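Local coordinates for protein L-isoleucine-4-hydroxylase (Bacillus thuringiensis, PDB 6LNH) that catalyses the iron- and 2-oxoglutarate-dependent hydroxylation of L-isoleucine to (4S)-4-hydroxy-L-isoleucine, at residues K143-Y154 with F237-K248. Residues are numbered along the deposited sequence; the frame is centred on the assembly and turned at random.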
loop_
_atom_site.group_PDB
_atom_site.type_symbol
_atom_site.label_atom_id
_atom_site.label_comp_id
_atom_site.label_asym_id
_atom_site.label_seq_id
_atom_site.Cartn_x
_atom_site.Cartn_y
_atom_site.Cartn_z
ATOM N N LYS C 143 23.974 -31.414 23.208
ATOM C CA LYS C 143 25.100 -30.527 22.944
ATOM C C LYS C 143 24.870 -29.143 23.540
ATOM O O LYS C 143 23.740 -28.758 23.841
ATOM C CB LYS C 143 25.363 -30.426 21.439
ATOM C CG LYS C 143 26.135 -31.627 20.913
ATOM C CD LYS C 143 25.897 -31.867 19.439
ATOM C CE LYS C 143 26.654 -30.854 18.607
ATOM N NZ LYS C 143 28.121 -31.107 18.596
ATOM N N ASP C 144 25.975 -28.440 23.783
ATOM C CA ASP C 144 25.958 -27.064 24.276
ATOM C C ASP C 144 25.448 -26.112 23.193
ATOM O O ASP C 144 25.968 -26.102 22.072
ATOM C CB ASP C 144 27.355 -26.672 24.747
ATOM C CG ASP C 144 27.808 -27.489 25.945
ATOM O OD1 ASP C 144 26.957 -27.781 26.814
ATOM O OD2 ASP C 144 28.999 -27.862 26.010
ATOM N N LEU C 145 24.427 -25.318 23.517
ATOM C CA LEU C 145 23.760 -24.460 22.542
ATOM C C LEU C 145 24.185 -22.996 22.610
ATOM O O LEU C 145 24.364 -22.433 23.693
ATOM C CB LEU C 145 22.246 -24.527 22.717
ATOM C CG LEU C 145 21.549 -25.660 21.979
ATOM C CD1 LEU C 145 21.567 -26.941 22.788
ATOM C CD2 LEU C 145 20.140 -25.234 21.637
ATOM N N ILE C 146 24.352 -22.398 21.431
ATOM C CA ILE C 146 24.491 -20.955 21.259
ATOM C C ILE C 146 23.154 -20.402 20.776
ATOM O O ILE C 146 22.643 -20.824 19.732
ATOM C CB ILE C 146 25.616 -20.614 20.270
ATOM C CG1 ILE C 146 26.959 -21.131 20.785
ATOM C CG2 ILE C 146 25.662 -19.117 20.014
ATOM C CD1 ILE C 146 27.333 -20.598 22.159
ATOM N N ILE C 147 22.573 -19.472 21.532
ATOM C CA ILE C 147 21.355 -18.774 21.130
ATOM C C ILE C 147 21.776 -17.388 20.655
ATOM O O ILE C 147 22.058 -16.501 21.466
ATOM C CB ILE C 147 20.330 -18.703 22.266
ATOM C CG1 ILE C 147 19.875 -20.108 22.657
ATOM C CG2 ILE C 147 19.131 -17.859 21.845
ATOM C CD1 ILE C 147 18.939 -20.135 23.845
ATOM N N GLY C 148 21.815 -17.192 19.338
ATOM C CA GLY C 148 22.278 -15.936 18.771
ATOM C C GLY C 148 21.148 -14.949 18.523
ATOM O O GLY C 148 20.051 -15.325 18.115
ATOM N N LEU C 149 21.437 -13.677 18.780
ATOM C CA LEU C 149 20.491 -12.586 18.576
ATOM C C LEU C 149 21.113 -11.588 17.613
ATOM O O LEU C 149 22.171 -11.018 17.903
ATOM C CB LEU C 149 20.130 -11.908 19.898
ATOM C CG LEU C 149 18.999 -12.540 20.714
ATOM C CD1 LEU C 149 19.482 -13.796 21.423
ATOM C CD2 LEU C 149 18.438 -11.537 21.708
ATOM N N HIS C 150 20.456 -11.368 16.478
ATOM C CA HIS C 150 20.935 -10.437 15.465
ATOM C C HIS C 150 19.934 -9.305 15.311
ATOM O O HIS C 150 18.790 -9.531 14.902
ATOM C CB HIS C 150 21.153 -11.141 14.126
ATOM C CG HIS C 150 22.259 -12.149 14.145
ATOM N ND1 HIS C 150 23.565 -11.830 13.836
ATOM C CD2 HIS C 150 22.253 -13.472 14.426
ATOM C CE1 HIS C 150 24.314 -12.914 13.923
ATOM N NE2 HIS C 150 23.543 -13.924 14.283
ATOM N N GLN C 151 20.369 -8.096 15.642
ATOM C CA GLN C 151 19.584 -6.881 15.477
ATOM C C GLN C 151 20.056 -6.225 14.184
ATOM O O GLN C 151 21.174 -5.710 14.123
ATOM C CB GLN C 151 19.794 -5.971 16.684
ATOM C CG GLN C 151 18.756 -4.902 16.928
ATOM C CD GLN C 151 19.101 -4.077 18.154
ATOM O OE1 GLN C 151 20.177 -4.235 18.733
ATOM N NE2 GLN C 151 18.200 -3.188 18.549
ATOM N N VAL C 152 19.207 -6.231 13.157
ATOM C CA VAL C 152 19.590 -5.768 11.828
ATOM C C VAL C 152 18.609 -4.708 11.359
ATOM O O VAL C 152 17.390 -4.895 11.442
ATOM C CB VAL C 152 19.642 -6.919 10.806
ATOM C CG1 VAL C 152 20.224 -6.425 9.482
ATOM C CG2 VAL C 152 20.459 -8.084 11.347
ATOM N N ARG C 153 19.142 -3.596 10.875
ATOM C CA ARG C 153 18.363 -2.571 10.192
ATOM C C ARG C 153 18.853 -2.508 8.751
ATOM O O ARG C 153 19.996 -2.113 8.495
ATOM C CB ARG C 153 18.515 -1.219 10.883
ATOM C CG ARG C 153 17.945 -0.044 10.130
ATOM C CD ARG C 153 17.843 1.117 11.095
ATOM N NE ARG C 153 16.503 1.246 11.669
ATOM C CZ ARG C 153 15.882 2.405 11.859
ATOM N NH1 ARG C 153 16.494 3.541 11.560
ATOM N NH2 ARG C 153 14.664 2.432 12.383
ATOM N N TYR C 154 17.997 -2.886 7.810
ATOM C CA TYR C 154 18.323 -2.713 6.403
ATOM C C TYR C 154 17.971 -1.293 5.987
ATOM O O TYR C 154 16.906 -0.778 6.340
ATOM C CB TYR C 154 17.571 -3.727 5.540
ATOM C CG TYR C 154 17.969 -5.154 5.835
ATOM C CD1 TYR C 154 17.320 -5.877 6.825
ATOM C CD2 TYR C 154 19.006 -5.770 5.144
ATOM C CE1 TYR C 154 17.680 -7.177 7.110
ATOM C CE2 TYR C 154 19.373 -7.074 5.421
ATOM C CZ TYR C 154 18.710 -7.769 6.406
ATOM O OH TYR C 154 19.076 -9.065 6.681
ATOM N N PHE C 237 13.652 1.835 5.806
ATOM C CA PHE C 237 14.230 0.932 6.788
ATOM C C PHE C 237 13.438 -0.362 6.841
ATOM O O PHE C 237 12.229 -0.386 6.598
ATOM C CB PHE C 237 14.257 1.560 8.189
ATOM C CG PHE C 237 15.148 2.759 8.294
ATOM C CD1 PHE C 237 16.421 2.743 7.746
ATOM C CD2 PHE C 237 14.709 3.910 8.928
ATOM C CE1 PHE C 237 17.246 3.854 7.834
ATOM C CE2 PHE C 237 15.528 5.025 9.022
ATOM C CZ PHE C 237 16.800 4.997 8.473
ATOM N N ARG C 238 14.141 -1.437 7.179
ATOM C CA ARG C 238 13.526 -2.699 7.569
ATOM C C ARG C 238 14.271 -3.180 8.803
ATOM O O ARG C 238 15.434 -3.590 8.714
ATOM C CB ARG C 238 13.583 -3.737 6.449
ATOM C CG ARG C 238 12.793 -4.999 6.756
ATOM C CD ARG C 238 12.660 -5.886 5.533
ATOM N NE ARG C 238 11.892 -7.092 5.827
ATOM C CZ ARG C 238 12.433 -8.288 6.020
ATOM N NH1 ARG C 238 13.748 -8.442 5.944
ATOM N NH2 ARG C 238 11.660 -9.332 6.288
ATOM N N ASP C 239 13.603 -3.124 9.951
ATOM C CA ASP C 239 14.207 -3.464 11.230
ATOM C C ASP C 239 13.853 -4.908 11.547
ATOM O O ASP C 239 12.672 -5.267 11.598
ATOM C CB ASP C 239 13.719 -2.522 12.330
ATOM C CG ASP C 239 14.159 -1.088 12.100
ATOM O OD1 ASP C 239 15.199 -0.886 11.440
ATOM O OD2 ASP C 239 13.469 -0.164 12.580
ATOM N N ILE C 240 14.873 -5.725 11.768
ATOM C CA ILE C 240 14.696 -7.158 11.930
ATOM C C ILE C 240 15.371 -7.611 13.216
ATOM O O ILE C 240 16.348 -7.009 13.674
ATOM C CB ILE C 240 15.277 -7.880 10.682
ATOM C CG1 ILE C 240 14.275 -7.850 9.524
ATOM C CG2 ILE C 240 15.821 -9.272 10.993
ATOM C CD1 ILE C 240 12.935 -8.423 9.865
ATOM N N LEU C 241 14.848 -8.692 13.793
ATOM C CA LEU C 241 15.503 -9.402 14.883
ATOM C C LEU C 241 15.584 -10.873 14.513
ATOM O O LEU C 241 14.555 -11.504 14.249
ATOM C CB LEU C 241 14.750 -9.226 16.205
ATOM C CG LEU C 241 15.366 -9.996 17.376
ATOM C CD1 LEU C 241 16.703 -9.389 17.784
ATOM C CD2 LEU C 241 14.410 -10.056 18.557
ATOM N N LEU C 242 16.795 -11.422 14.509
ATOM C CA LEU C 242 17.012 -12.843 14.282
ATOM C C LEU C 242 17.395 -13.516 15.593
ATOM O O LEU C 242 18.258 -13.017 16.321
ATOM C CB LEU C 242 18.104 -13.082 13.237
ATOM C CG LEU C 242 17.882 -12.652 11.787
ATOM C CD1 LEU C 242 19.206 -12.665 11.037
ATOM C CD2 LEU C 242 16.879 -13.567 11.107
ATOM N N VAL C 243 16.754 -14.643 15.888
ATOM C CA VAL C 243 17.102 -15.478 17.032
ATOM C C VAL C 243 17.451 -16.854 16.483
ATOM O O VAL C 243 16.570 -17.583 16.008
ATOM C CB VAL C 243 15.973 -15.553 18.068
ATOM C CG1 VAL C 243 16.441 -16.318 19.295
ATOM C CG2 VAL C 243 15.516 -14.153 18.458
ATOM N N THR C 244 18.731 -17.210 16.546
ATOM C CA THR C 244 19.251 -18.437 15.959
ATOM C C THR C 244 19.699 -19.413 17.038
ATOM O O THR C 244 20.136 -19.014 18.122
ATOM C CB THR C 244 20.422 -18.138 15.020
ATOM O OG1 THR C 244 21.578 -17.792 15.793
ATOM C CG2 THR C 244 20.075 -16.981 14.092
ATOM N N PHE C 245 19.568 -20.704 16.734
ATOM C CA PHE C 245 19.982 -21.780 17.626
ATOM C C PHE C 245 20.990 -22.667 16.907
ATOM O O PHE C 245 20.661 -23.285 15.887
ATOM C CB PHE C 245 18.766 -22.582 18.099
ATOM C CG PHE C 245 17.769 -21.757 18.865
ATOM C CD1 PHE C 245 16.921 -20.876 18.209
ATOM C CD2 PHE C 245 17.700 -21.840 20.245
ATOM C CE1 PHE C 245 16.019 -20.104 18.911
ATOM C CE2 PHE C 245 16.797 -21.071 20.951
ATOM C CZ PHE C 245 15.956 -20.203 20.283
ATOM N N SER C 246 22.214 -22.725 17.436
ATOM C CA SER C 246 23.272 -23.565 16.888
ATOM C C SER C 246 24.130 -24.119 18.022
ATOM O O SER C 246 24.005 -23.717 19.181
ATOM C CB SER C 246 24.128 -22.799 15.871
ATOM O OG SER C 246 24.777 -21.696 16.474
ATOM N N TYR C 247 24.998 -25.067 17.671
ATOM C CA TYR C 247 25.827 -25.783 18.635
ATOM C C TYR C 247 27.106 -25.023 18.955
ATOM O O TYR C 247 27.693 -24.372 18.085
ATOM C CB TYR C 247 26.188 -27.169 18.104
ATOM C CG TYR C 247 24.981 -28.009 17.797
ATOM C CD1 TYR C 247 23.992 -28.192 18.749
ATOM C CD2 TYR C 247 24.827 -28.619 16.559
ATOM C CE1 TYR C 247 22.881 -28.959 18.482
ATOM C CE2 TYR C 247 23.717 -29.392 16.282
ATOM C CZ TYR C 247 22.746 -29.556 17.248
ATOM O OH TYR C 247 21.637 -30.323 16.983
ATOM N N LYS C 248 27.528 -25.107 20.221
ATOM C CA LYS C 248 28.738 -24.416 20.664
ATOM C C LYS C 248 30.006 -25.034 20.082
ATOM O O LYS C 248 30.961 -24.317 19.761
ATOM C CB LYS C 248 28.819 -24.427 22.187
ATOM C CG LYS C 248 29.886 -23.512 22.751
ATOM C CD LYS C 248 29.647 -23.239 24.221
ATOM C CE LYS C 248 30.577 -22.153 24.727
ATOM N NZ LYS C 248 31.982 -22.638 24.803
HETATM O O HOH W 1 23.633 -16.370 14.719
#
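Arg153 sends CG off anti to its backbone N (chi1 170°), and its bend at chi3 then turns the guanidinium alongside the carboxylate of Asp239, which swings CG back beside its own N (chi1 -65°) from the directly paired position. They belong to two neighbouring antiparallel strands, 145-156 and 236-247, in the middle of the larger sheet of the cupin-type double-stranded beta-helix, the fold of 2-oxoglutarate-dependent iron dioxygenases. The grip is side-on, with nearly coplanar groups: Arg153 NE meets Asp239 OD1 at 2.5 Å, and Arg153 NH2 reaches the syn lone pair of Asp239 OD2 at 2.9 Å. Phe237 then lies flat over one guanidinium face, with Arg153 CZ 3.8 Å from the ring centroid, a stacked cation-pi contact that, together with the salt bridge, fixes the group's rotation. Tyr57 adds a second cation-pi contact to Arg153.

Regular backbone pairing carries the strands from Tyr154 and Arg238 back to Ile146 and Ser246, and Lys248 N to Asp144 O extends it. On the Arg153 side, Ile147 CG1 comes 3.6 Å from Phe245 CE2, and helix 120-134 covers this end through Thr130. The His150 and Leu242 side turns toward the iron centre. Here the CB atoms of His150 and Leu242 touch, Tyr72 stacks on the His150 ring, and the Leu242 side chain stands about 6 Å from the iron, which His170, Asp172 and His223 bind. At the far end, Lys143 lays CE over one face of the Tyr247 ring, 3.6 Å from its centroid. Gly148 lets Thr244 OG1 sit close over its backbone, and a single water joins that hydroxyl to the imidazole, 2.7 Å from Thr244 OG1 and 2.5 Å from His150 NE2.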